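Local structure of cytosolic IMP-GMP specific 5'-nucleotidase (Legionella pneumophila subsp. pneumophila, 4OHF) at residues F7-I12 against C428-K433; I11-K16 against M443-A448; E193-F198 against D436-S441. The protein probably hydrolyses the 5'-phosphate of nucleoside monophosphates such as IMP and GMP, as a magnesium-dependent nucleotidase of the HAD superfamily. One frame throughout, in Å; residues are numbered along the deposited sequence.

Interactions 1 and 2 both start from the N-terminal residues 7-16, and they share I11 and I12. Both are partly buried antiparallel strand pairings with residues near the C-terminal end, so their backbones are tied by hydrogen bonds. Interaction 1 adds an edge strand to the main sheet. Interaction 2 is a separate two-stranded ladder, with R15 exposed. Interaction 3 is the buried one: it has no hydrogen bond between its segments and relies on apolar packing around L438. The chain runs from strand 429-431 through helix 434-438 to strand 445-446. It thus passes through interactions 1, 3 and 2 in turn. F446 touches L437, and M14 touches F198. A second subunit reaches all three.

Interaction 1: residues F7-I12 against C428-K433; sequences FVNRII and CIYMEK. With PO4 (phosphate ion), chain I.
The CB of F7 lies over one face of the Y430 ring, 3.8 Å from the ring centroid and offset toward the rim near CZ. The rings meet obliquely, with planes 46° apart. At the edge of the Y430 ring is the amide of N9, with ND2 3.3 Å from CE1. ND2 gives its hydrogen bond to A427 O. F7 and Y430 form an antiparallel hydrogen-bonded pair, F7 N to Y430 O at 2.9 Å and Y430 N to F7 O at 3.0 Å. The pairing adds strand 7-8, antiparallel, at the edge of the Rossmann-like HAD sheet, outermost within this chain. V8 and I429 are on the other face, where V8 CG1 and I12 CG2 both touch I429 CG2. C428 O accepts from two amides, N9 N at 2.7 Å and R10 N at 3.1 Å. C428 CA lies over one face of the R10 guanidinium. The edge of that group grips a phosphate, probably from the crystallisation liquor, through R10 NE to O3 and R10 NH2 to phosphate O2 (3.0 Å). K313, R319 and T320 of the same chain, and Y113 of the second subunit, also bind it. The R10 side chain is about 9 Å from the bound GMP.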
loop_
_atom_site.group_PDB
_atom_site.type_symbol
_atom_site.label_atom_id
_atom_site.label_comp_id
_atom_site.label_asym_id
_atom_site.label_seq_id
_atom_site.Cartn_x
_atom_site.Cartn_y
_atom_site.Cartn_z
ATOM N N PHE B 7 -31.000 11.728 -15.870
ATOM C CA PHE B 7 -30.968 11.682 -14.423
ATOM C C PHE B 7 -29.771 12.444 -13.913
ATOM O O PHE B 7 -28.676 12.305 -14.446
ATOM C CB PHE B 7 -30.950 10.228 -13.999
ATOM C CG PHE B 7 -32.019 9.434 -14.675
ATOM C CD1 PHE B 7 -33.363 9.711 -14.431
ATOM C CD2 PHE B 7 -31.694 8.480 -15.632
ATOM C CE1 PHE B 7 -34.366 9.049 -15.139
ATOM C CE2 PHE B 7 -32.686 7.813 -16.345
ATOM C CZ PHE B 7 -34.026 8.096 -16.101
ATOM N N VAL B 8 -29.996 13.259 -12.883
ATOM C CA VAL B 8 -28.954 14.114 -12.331
ATOM C C VAL B 8 -28.501 13.751 -10.923
ATOM O O VAL B 8 -29.308 13.677 -10.002
ATOM C CB VAL B 8 -29.423 15.597 -12.337
ATOM C CG1 VAL B 8 -28.259 16.515 -12.057
ATOM C CG2 VAL B 8 -30.089 15.929 -13.671
ATOM N N ASN B 9 -27.199 13.520 -10.771
ATOM C CA ASN B 9 -26.625 13.201 -9.468
ATOM C C ASN B 9 -25.992 14.446 -8.847
ATOM O O ASN B 9 -25.970 14.604 -7.633
ATOM C CB ASN B 9 -25.553 12.110 -9.583
ATOM C CG ASN B 9 -26.131 10.763 -9.989
ATOM O OD1 ASN B 9 -27.209 10.378 -9.529
ATOM N ND2 ASN B 9 -25.412 10.033 -10.845
ATOM N N ARG B 10 -25.477 15.324 -9.697
ATOM C CA ARG B 10 -24.822 16.548 -9.252
ATOM C C ARG B 10 -25.015 17.632 -10.291
ATOM O O ARG B 10 -25.106 17.350 -11.484
ATOM C CB ARG B 10 -23.322 16.344 -9.096
ATOM C CG ARG B 10 -22.872 15.689 -7.835
ATOM C CD ARG B 10 -21.348 15.625 -7.826
ATOM N NE ARG B 10 -20.838 14.684 -8.816
ATOM C CZ ARG B 10 -21.101 13.380 -8.785
ATOM N NH1 ARG B 10 -21.867 12.884 -7.811
ATOM N NH2 ARG B 10 -20.604 12.577 -9.723
ATOM N N ILE B 11 -25.051 18.873 -9.825
ATOM C CA ILE B 11 -25.209 20.018 -10.702
ATOM C C ILE B 11 -24.147 20.070 -11.797
ATOM O O ILE B 11 -22.984 19.788 -11.551
ATOM C CB ILE B 11 -25.086 21.344 -9.907
ATOM C CG1 ILE B 11 -26.267 21.502 -8.952
ATOM C CG2 ILE B 11 -25.001 22.540 -10.868
ATOM C CD1 ILE B 11 -26.087 22.647 -7.967
ATOM N N ILE B 12 -24.584 20.403 -13.006
ATOM C CA ILE B 12 -23.690 20.628 -14.133
ATOM C C ILE B 12 -24.396 21.649 -15.030
ATOM O O ILE B 12 -25.509 21.417 -15.511
ATOM C CB ILE B 12 -23.330 19.357 -14.947
ATOM C CG1 ILE B 12 -22.232 19.733 -15.947
ATOM C CG2 ILE B 12 -24.550 18.794 -15.692
ATOM C CD1 ILE B 12 -21.811 18.632 -16.856
ATOM N N CYS B 428 -22.074 12.731 -13.183
ATOM C CA CYS B 428 -22.821 13.860 -12.651
ATOM C C CYS B 428 -24.239 13.688 -13.187
ATOM O O CYS B 428 -25.208 14.060 -12.537
ATOM C CB CYS B 428 -22.184 15.194 -13.078
ATOM S SG CYS B 428 -21.908 15.447 -14.839
ATOM N N ILE B 429 -24.344 13.089 -14.371
ATOM C CA ILE B 429 -25.642 12.800 -14.989
ATOM C C ILE B 429 -25.495 11.523 -15.803
ATOM O O ILE B 429 -24.389 11.171 -16.239
ATOM C CB ILE B 429 -26.136 13.927 -15.949
ATOM C CG1 ILE B 429 -25.253 13.987 -17.191
ATOM C CG2 ILE B 429 -26.128 15.254 -15.241
ATOM C CD1 ILE B 429 -25.769 14.883 -18.256
ATOM N N TYR B 430 -26.605 10.817 -15.979
ATOM C CA TYR B 430 -26.611 9.595 -16.757
ATOM C C TYR B 430 -27.960 9.425 -17.447
ATOM O O TYR B 430 -28.966 9.960 -17.011
ATOM C CB TYR B 430 -26.273 8.388 -15.888
ATOM C CG TYR B 430 -27.190 8.143 -14.721
ATOM C CD1 TYR B 430 -27.066 8.885 -13.557
ATOM C CD2 TYR B 430 -28.169 7.137 -14.771
ATOM C CE1 TYR B 430 -27.881 8.645 -12.463
ATOM C CE2 TYR B 430 -28.985 6.883 -13.686
ATOM C CZ TYR B 430 -28.836 7.644 -12.533
ATOM O OH TYR B 430 -29.648 7.424 -11.446
ATOM N N MET B 431 -27.961 8.702 -18.558
ATOM C CA MET B 431 -29.167 8.501 -19.338
ATOM C C MET B 431 -29.043 7.152 -20.028
ATOM O O MET B 431 -27.965 6.577 -20.072
ATOM C CB MET B 431 -29.298 9.621 -20.377
ATOM C CG MET B 431 -28.044 9.871 -21.277
ATOM S SD MET B 431 -26.699 10.962 -20.617
ATOM C CE MET B 431 -27.589 11.915 -19.571
ATOM N N GLU B 432 -30.138 6.630 -20.559
ATOM C CA GLU B 432 -30.049 5.349 -21.230
ATOM C C GLU B 432 -29.216 5.448 -22.503
ATOM O O GLU B 432 -28.523 4.498 -22.858
ATOM C CB GLU B 432 -31.436 4.823 -21.560
ATOM C CG GLU B 432 -31.417 3.702 -22.575
ATOM C CD GLU B 432 -32.798 3.392 -23.110
ATOM O OE1 GLU B 432 -33.615 4.337 -23.207
ATOM O OE2 GLU B 432 -33.058 2.218 -23.446
ATOM N N LYS B 433 -29.287 6.581 -23.199
ATOM C CA LYS B 433 -28.506 6.761 -24.422
ATOM C C LYS B 433 -28.219 8.232 -24.724
ATOM O O LYS B 433 -28.956 9.125 -24.324
ATOM C CB LYS B 433 -29.215 6.101 -25.620
ATOM C CG LYS B 433 -30.602 6.650 -25.926
ATOM C CD LYS B 433 -31.196 5.981 -27.148
ATOM C CE LYS B 433 -32.586 6.509 -27.426
ATOM N NZ LYS B 433 -33.389 6.377 -26.183
HETATM P P PO4 I . -18.497 15.180 -12.013
HETATM O O1 PO4 I . -18.443 15.565 -13.445
HETATM O O2 PO4 I . -19.010 13.793 -11.892
HETATM O O3 PO4 I . -19.400 16.105 -11.286
HETATM O O4 PO4 I . -17.141 15.256 -11.421
#

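Interaction 2: residues I11-K16 against M443-A448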
loop_
_atom_site.group_PDB
_atom_site.type_symbol
_atom_site.label_atom_id
_atom_site.label_comp_id
_atom_site.label_asym_id
_atom_site.label_seq_id
_atom_site.Cartn_x
_atom_site.Cartn_y
_atom_site.Cartn_z
ATOM N N ILE B 11 -25.051 18.873 -9.825
ATOM C CA ILE B 11 -25.209 20.018 -10.702
ATOM C C ILE B 11 -24.147 20.070 -11.797
ATOM O O ILE B 11 -22.984 19.788 -11.551
ATOM C CB ILE B 11 -25.086 21.344 -9.907
ATOM C CG1 ILE B 11 -26.267 21.502 -8.952
ATOM C CG2 ILE B 11 -25.001 22.540 -10.868
ATOM C CD1 ILE B 11 -26.087 22.647 -7.967
ATOM N N ILE B 12 -24.584 20.403 -13.006
ATOM C CA ILE B 12 -23.690 20.628 -14.133
ATOM C C ILE B 12 -24.396 21.649 -15.030
ATOM O O ILE B 12 -25.509 21.417 -15.511
ATOM C CB ILE B 12 -23.330 19.357 -14.947
ATOM C CG1 ILE B 12 -22.232 19.733 -15.947
ATOM C CG2 ILE B 12 -24.550 18.794 -15.692
ATOM C CD1 ILE B 12 -21.811 18.632 -16.856
ATOM N N ASN B 13 -23.751 22.801 -15.203
ATOM C CA ASN B 13 -24.278 23.894 -16.014
ATOM C C ASN B 13 -23.786 23.705 -17.448
ATOM O O ASN B 13 -22.686 24.114 -17.780
ATOM C CB ASN B 13 -23.769 25.213 -15.422
ATOM C CG ASN B 13 -24.354 26.434 -16.091
ATOM O OD1 ASN B 13 -25.280 26.340 -16.899
ATOM N ND2 ASN B 13 -23.817 27.599 -15.744
ATOM N N MET B 14 -24.588 23.077 -18.300
ATOM C CA MET B 14 -24.154 22.840 -19.677
ATOM C C MET B 14 -23.727 24.114 -20.401
ATOM O O MET B 14 -22.927 24.061 -21.335
ATOM C CB MET B 14 -25.243 22.136 -20.488
ATOM C CG MET B 14 -25.434 20.663 -20.161
ATOM S SD MET B 14 -23.933 19.652 -20.253
ATOM C CE MET B 14 -23.869 19.278 -21.999
ATOM N N ARG B 15 -24.262 25.249 -19.966
ATOM C CA ARG B 15 -23.939 26.541 -20.562
ATOM C C ARG B 15 -22.445 26.811 -20.459
ATOM O O ARG B 15 -21.845 27.370 -21.378
ATOM C CB ARG B 15 -24.717 27.654 -19.847
ATOM C CG ARG B 15 -24.313 29.082 -20.226
ATOM C CD ARG B 15 -25.329 29.757 -21.141
ATOM N NE ARG B 15 -26.667 29.789 -20.552
ATOM C CZ ARG B 15 -27.721 30.358 -21.133
ATOM N NH1 ARG B 15 -27.588 30.947 -22.315
ATOM N NH2 ARG B 15 -28.912 30.321 -20.542
ATOM N N LYS B 16 -21.847 26.397 -19.345
ATOM C CA LYS B 16 -20.424 26.614 -19.108
ATOM C C LYS B 16 -19.521 25.504 -19.627
ATOM O O LYS B 16 -18.319 25.498 -19.364
ATOM C CB LYS B 16 -20.163 26.840 -17.613
ATOM C CG LYS B 16 -20.775 28.127 -17.054
ATOM C CD LYS B 16 -20.313 28.380 -15.610
ATOM C CE LYS B 16 -20.902 29.673 -15.013
ATOM N NZ LYS B 16 -20.518 30.913 -15.776
ATOM N N MET B 443 -27.928 24.313 -23.153
ATOM C CA MET B 443 -27.733 25.380 -22.157
ATOM C C MET B 443 -28.307 24.948 -20.799
ATOM O O MET B 443 -28.149 25.643 -19.788
ATOM C CB MET B 443 -28.433 26.683 -22.598
ATOM C CG MET B 443 -27.945 27.307 -23.923
ATOM S SD MET B 443 -26.186 27.755 -23.962
ATOM C CE MET B 443 -25.854 27.854 -25.759
ATOM N N THR B 444 -28.984 23.798 -20.806
ATOM C CA THR B 444 -29.623 23.202 -19.635
ATOM C C THR B 444 -28.798 23.218 -18.347
ATOM O O THR B 444 -27.637 22.826 -18.338
ATOM C CB THR B 444 -29.983 21.734 -19.913
ATOM O OG1 THR B 444 -30.797 21.650 -21.093
ATOM C CG2 THR B 444 -30.728 21.142 -18.745
ATOM N N TYR B 445 -29.402 23.672 -17.254
ATOM C CA TYR B 445 -28.708 23.666 -15.968
ATOM C C TYR B 445 -29.295 22.458 -15.225
ATOM O O TYR B 445 -30.450 22.497 -14.782
ATOM C CB TYR B 445 -28.993 24.945 -15.177
ATOM C CG TYR B 445 -28.139 25.140 -13.932
ATOM C CD1 TYR B 445 -27.023 25.977 -13.955
ATOM C CD2 TYR B 445 -28.461 24.509 -12.723
ATOM C CE1 TYR B 445 -26.249 26.195 -12.808
ATOM C CE2 TYR B 445 -27.692 24.714 -11.571
ATOM C CZ TYR B 445 -26.582 25.564 -11.622
ATOM O OH TYR B 445 -25.805 25.785 -10.499
ATOM N N PHE B 446 -28.509 21.391 -15.112
ATOM C CA PHE B 446 -28.938 20.173 -14.444
ATOM C C PHE B 446 -28.761 20.211 -12.925
ATOM O O PHE B 446 -27.658 20.461 -12.422
ATOM C CB PHE B 446 -28.161 18.975 -14.998
ATOM C CG PHE B 446 -28.544 18.585 -16.403
ATOM C CD1 PHE B 446 -29.794 18.038 -16.680
ATOM C CD2 PHE B 446 -27.644 18.735 -17.449
ATOM C CE1 PHE B 446 -30.134 17.647 -17.975
ATOM C CE2 PHE B 446 -27.983 18.343 -18.747
ATOM C CZ PHE B 446 -29.225 17.802 -19.004
ATOM N N ARG B 447 -29.847 19.961 -12.202
ATOM C CA ARG B 447 -29.828 19.919 -10.737
ATOM C C ARG B 447 -30.371 18.572 -10.271
ATOM O O ARG B 447 -31.151 17.917 -10.972
ATOM C CB ARG B 447 -30.698 21.023 -10.125
ATOM C CG ARG B 447 -30.145 22.428 -10.221
ATOM C CD ARG B 447 -31.205 23.449 -9.803
ATOM N NE ARG B 447 -30.718 24.819 -9.919
ATOM C CZ ARG B 447 -29.752 25.319 -9.159
ATOM N NH1 ARG B 447 -29.189 24.558 -8.233
ATOM N NH2 ARG B 447 -29.326 26.562 -9.348
ATOM N N ALA B 448 -29.970 18.163 -9.076
ATOM C CA ALA B 448 -30.440 16.905 -8.532
ATOM C C ALA B 448 -31.563 17.145 -7.540
ATOM O O ALA B 448 -31.558 18.137 -6.810
ATOM C CB ALA B 448 -29.308 16.196 -7.852
#
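The F446 ring has I12 CG2 at its edge, near the ring plane and 3.6 Å from CD2. T444 CG2, from the same segment, lies over the centre of one face of this ring. M14 CG comes in obliquely at CE2, 3.7 Å away. The R15 guanidinium has M443 CB over the centre of one face. The R447 guanidinium has Y445 CE2 over one face, and R447 CG lies at the edge of the Y445 ring. Together the segments make a two-stranded antiparallel ladder of strands 12-13 and 445-446. I12 and F446 are its hydrogen-bonded pair, with I12 N to F446 O at 3.1 Å and F446 N to I12 O at 3.0 Å. N13 and Y445 are the non-hydrogen-bonded pair, with their side chains on the other face from I12 and F446. N13 CG is anti to its backbone N (chi1 -174°), and the amide meets the CD1 side of the Y445 ring obliquely, the two planes 50° apart. I11 CG2 reaches the CZ and OH end of the same ring, 3.5 Å from CZ. Beyond the ladder, M14 N bonds to T444 O at 3.1 Å. There the chain turns into the 3-10 segment 14-16, closed by K16 N to N13 O. N13 OD1 also receives a weak bond from R15 N. A second subunit packs against T444, Y445 and R447, and its K351 NZ bonds to Y445 O. R15 and M443 also touch a crystal neighbour, so their poses may depend on crystal packing. The R15 chain is bent at chi2 and chi3, and its CD lies 3.6 Å from M443 SD.

Interaction 3: residues E193-F198 against D436-S441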
loop_
_atom_site.group_PDB
_atom_site.type_symbol
_atom_site.label_atom_id
_atom_site.label_comp_id
_atom_site.label_asym_id
_atom_site.label_seq_id
_atom_site.Cartn_x
_atom_site.Cartn_y
_atom_site.Cartn_z
ATOM N N GLU B 193 -28.891 14.490 -35.483
ATOM C CA GLU B 193 -29.613 15.741 -35.288
ATOM C C GLU B 193 -29.138 16.381 -33.989
ATOM O O GLU B 193 -28.916 17.596 -33.921
ATOM C CB GLU B 193 -31.126 15.508 -35.217
ATOM C CG GLU B 193 -31.753 14.894 -36.466
ATOM C CD GLU B 193 -31.160 15.439 -37.776
ATOM O OE1 GLU B 193 -30.995 16.684 -37.901
ATOM O OE2 GLU B 193 -30.866 14.616 -38.686
ATOM N N GLY B 194 -28.973 15.549 -32.965
ATOM C CA GLY B 194 -28.532 16.022 -31.667
ATOM C C GLY B 194 -27.187 16.710 -31.694
ATOM O O GLY B 194 -27.018 17.785 -31.117
ATOM N N LEU B 195 -26.219 16.089 -32.351
ATOM C CA LEU B 195 -24.909 16.685 -32.452
ATOM C C LEU B 195 -25.037 18.033 -33.149
ATOM O O LEU B 195 -24.531 19.049 -32.662
ATOM C CB LEU B 195 -23.970 15.763 -33.228
ATOM C CG LEU B 195 -23.619 14.492 -32.455
ATOM C CD1 LEU B 195 -22.843 13.534 -33.336
ATOM C CD2 LEU B 195 -22.817 14.866 -31.229
ATOM N N LYS B 196 -25.727 18.047 -34.284
ATOM C CA LYS B 196 -25.912 19.284 -35.018
ATOM C C LYS B 196 -26.519 20.315 -34.086
ATOM O O LYS B 196 -26.059 21.450 -34.007
ATOM C CB LYS B 196 -26.817 19.060 -36.219
ATOM C CG LYS B 196 -26.114 18.449 -37.413
ATOM C CD LYS B 196 -26.989 18.605 -38.633
ATOM C CE LYS B 196 -26.390 17.981 -39.876
ATOM N NZ LYS B 196 -27.235 18.253 -41.081
ATOM N N HIS B 197 -27.550 19.912 -33.364
ATOM C CA HIS B 197 -28.176 20.815 -32.429
ATOM C C HIS B 197 -27.096 21.478 -31.573
ATOM O O HIS B 197 -26.912 22.691 -31.619
ATOM C CB HIS B 197 -29.135 20.051 -31.526
ATOM C CG HIS B 197 -30.017 20.935 -30.699
ATOM N ND1 HIS B 197 -30.515 20.550 -29.471
ATOM C CD2 HIS B 197 -30.504 22.179 -30.933
ATOM C CE1 HIS B 197 -31.268 21.522 -28.982
ATOM N NE2 HIS B 197 -31.278 22.520 -29.850
ATOM N N PHE B 198 -26.378 20.670 -30.798
ATOM C CA PHE B 198 -25.322 21.181 -29.925
ATOM C C PHE B 198 -24.274 22.044 -30.618
ATOM O O PHE B 198 -23.883 23.085 -30.093
ATOM C CB PHE B 198 -24.617 20.029 -29.197
ATOM C CG PHE B 198 -25.275 19.627 -27.906
ATOM C CD1 PHE B 198 -24.531 19.537 -26.735
ATOM C CD2 PHE B 198 -26.633 19.344 -27.853
ATOM C CE1 PHE B 198 -25.132 19.173 -25.529
ATOM C CE2 PHE B 198 -27.239 18.978 -26.650
ATOM C CZ PHE B 198 -26.483 18.897 -25.490
ATOM N N ASP B 436 -30.583 10.998 -25.617
ATOM C CA ASP B 436 -31.420 11.456 -24.513
ATOM C C ASP B 436 -30.839 12.813 -24.108
ATOM O O ASP B 436 -31.546 13.812 -24.001
ATOM C CB ASP B 436 -31.375 10.471 -23.334
ATOM C CG ASP B 436 -32.143 9.176 -23.615
ATOM O OD1 ASP B 436 -31.964 8.191 -22.848
ATOM O OD2 ASP B 436 -32.924 9.141 -24.601
ATOM N N LEU B 437 -29.534 12.856 -23.907
ATOM C CA LEU B 437 -28.899 14.109 -23.548
ATOM C C LEU B 437 -28.966 15.127 -24.690
ATOM O O LEU B 437 -29.383 16.267 -24.482
ATOM C CB LEU B 437 -27.440 13.878 -23.153
ATOM C CG LEU B 437 -26.626 15.153 -22.922
ATOM C CD1 LEU B 437 -27.245 15.951 -21.788
ATOM C CD2 LEU B 437 -25.187 14.795 -22.608
ATOM N N LEU B 438 -28.575 14.721 -25.896
ATOM C CA LEU B 438 -28.549 15.656 -27.018
ATOM C C LEU B 438 -29.901 16.234 -27.402
ATOM O O LEU B 438 -29.978 17.155 -28.209
ATOM C CB LEU B 438 -27.895 15.004 -28.237
ATOM C CG LEU B 438 -26.468 14.489 -28.030
ATOM C CD1 LEU B 438 -25.997 13.796 -29.292
ATOM C CD2 LEU B 438 -25.547 15.633 -27.674
ATOM N N GLU B 439 -30.964 15.705 -26.812
ATOM C CA GLU B 439 -32.314 16.169 -27.104
ATOM C C GLU B 439 -32.677 17.317 -26.150
ATOM O O GLU B 439 -33.707 17.967 -26.291
ATOM C CB GLU B 439 -33.297 15.016 -26.916
ATOM C CG GLU B 439 -34.406 14.992 -27.927
ATOM C CD GLU B 439 -33.921 14.518 -29.279
ATOM O OE1 GLU B 439 -33.811 13.286 -29.472
ATOM O OE2 GLU B 439 -33.637 15.376 -30.143
ATOM N N HIS B 440 -31.833 17.520 -25.148
ATOM C CA HIS B 440 -32.017 18.590 -24.181
ATOM C C HIS B 440 -31.356 19.847 -24.716
ATOM O O HIS B 440 -30.630 19.821 -25.711
ATOM C CB HIS B 440 -31.377 18.222 -22.845
ATOM C CG HIS B 440 -32.164 17.228 -22.058
ATOM N ND1 HIS B 440 -32.379 15.938 -22.490
ATOM C CD2 HIS B 440 -32.811 17.340 -20.874
ATOM C CE1 HIS B 440 -33.125 15.298 -21.606
ATOM N NE2 HIS B 440 -33.402 16.126 -20.614
ATOM N N SER B 441 -31.604 20.952 -24.035
ATOM C CA SER B 441 -31.030 22.231 -24.425
ATOM C C SER B 441 -29.541 22.266 -24.111
ATOM O O SER B 441 -29.132 21.989 -22.988
ATOM C CB SER B 441 -31.728 23.354 -23.664
ATOM O OG SER B 441 -31.050 24.579 -23.850
#
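L438 meets helix 189-200 with three of its carbons, each against a different residue. Its CB lies on G194 CA at 3.6 Å. Because G194 has no side chain, the two backbones come close here, with G194 and L438 CA atoms 4.7 Å apart. L438 CD1 is anti to CA (chi2 176°), and it meets L195 CD2 at 3.9 Å, the two leucines crossing obliquely. The other branch, CD2, stands over the centre of the F198 ring in a CH-pi contact, 3.8 Å from the centroid and 7° off the normal. The rim of the ring is in contact too, with CE2 near L438 CA and H440 O. With CG anti to its backbone N (chi1 -169°), H197 turns the edge of its ring to the carbonyls of L438 and H440. H197 ND1 is 3.7 Å from L438 O, and no hydrogen bond forms. H440 turns away from the helix. Its ND1 donates to D436 O at 2.7 Å, nearly in the ring plane, so its imidazole is tied back to its own segment, where H440 N also bonds to L437 O. A second subunit packs on E193, E439, H440 and S441. On the inner side, L195 touches L22 and F198 touches I20 of strand 19-22, which leads to the magnesium ligands D23 and D25. Helix 189-200 thus packs on the central parallel sheet and runs into strand 204-208, the helix-on-sheet layering of the Rossmann-like HAD fold.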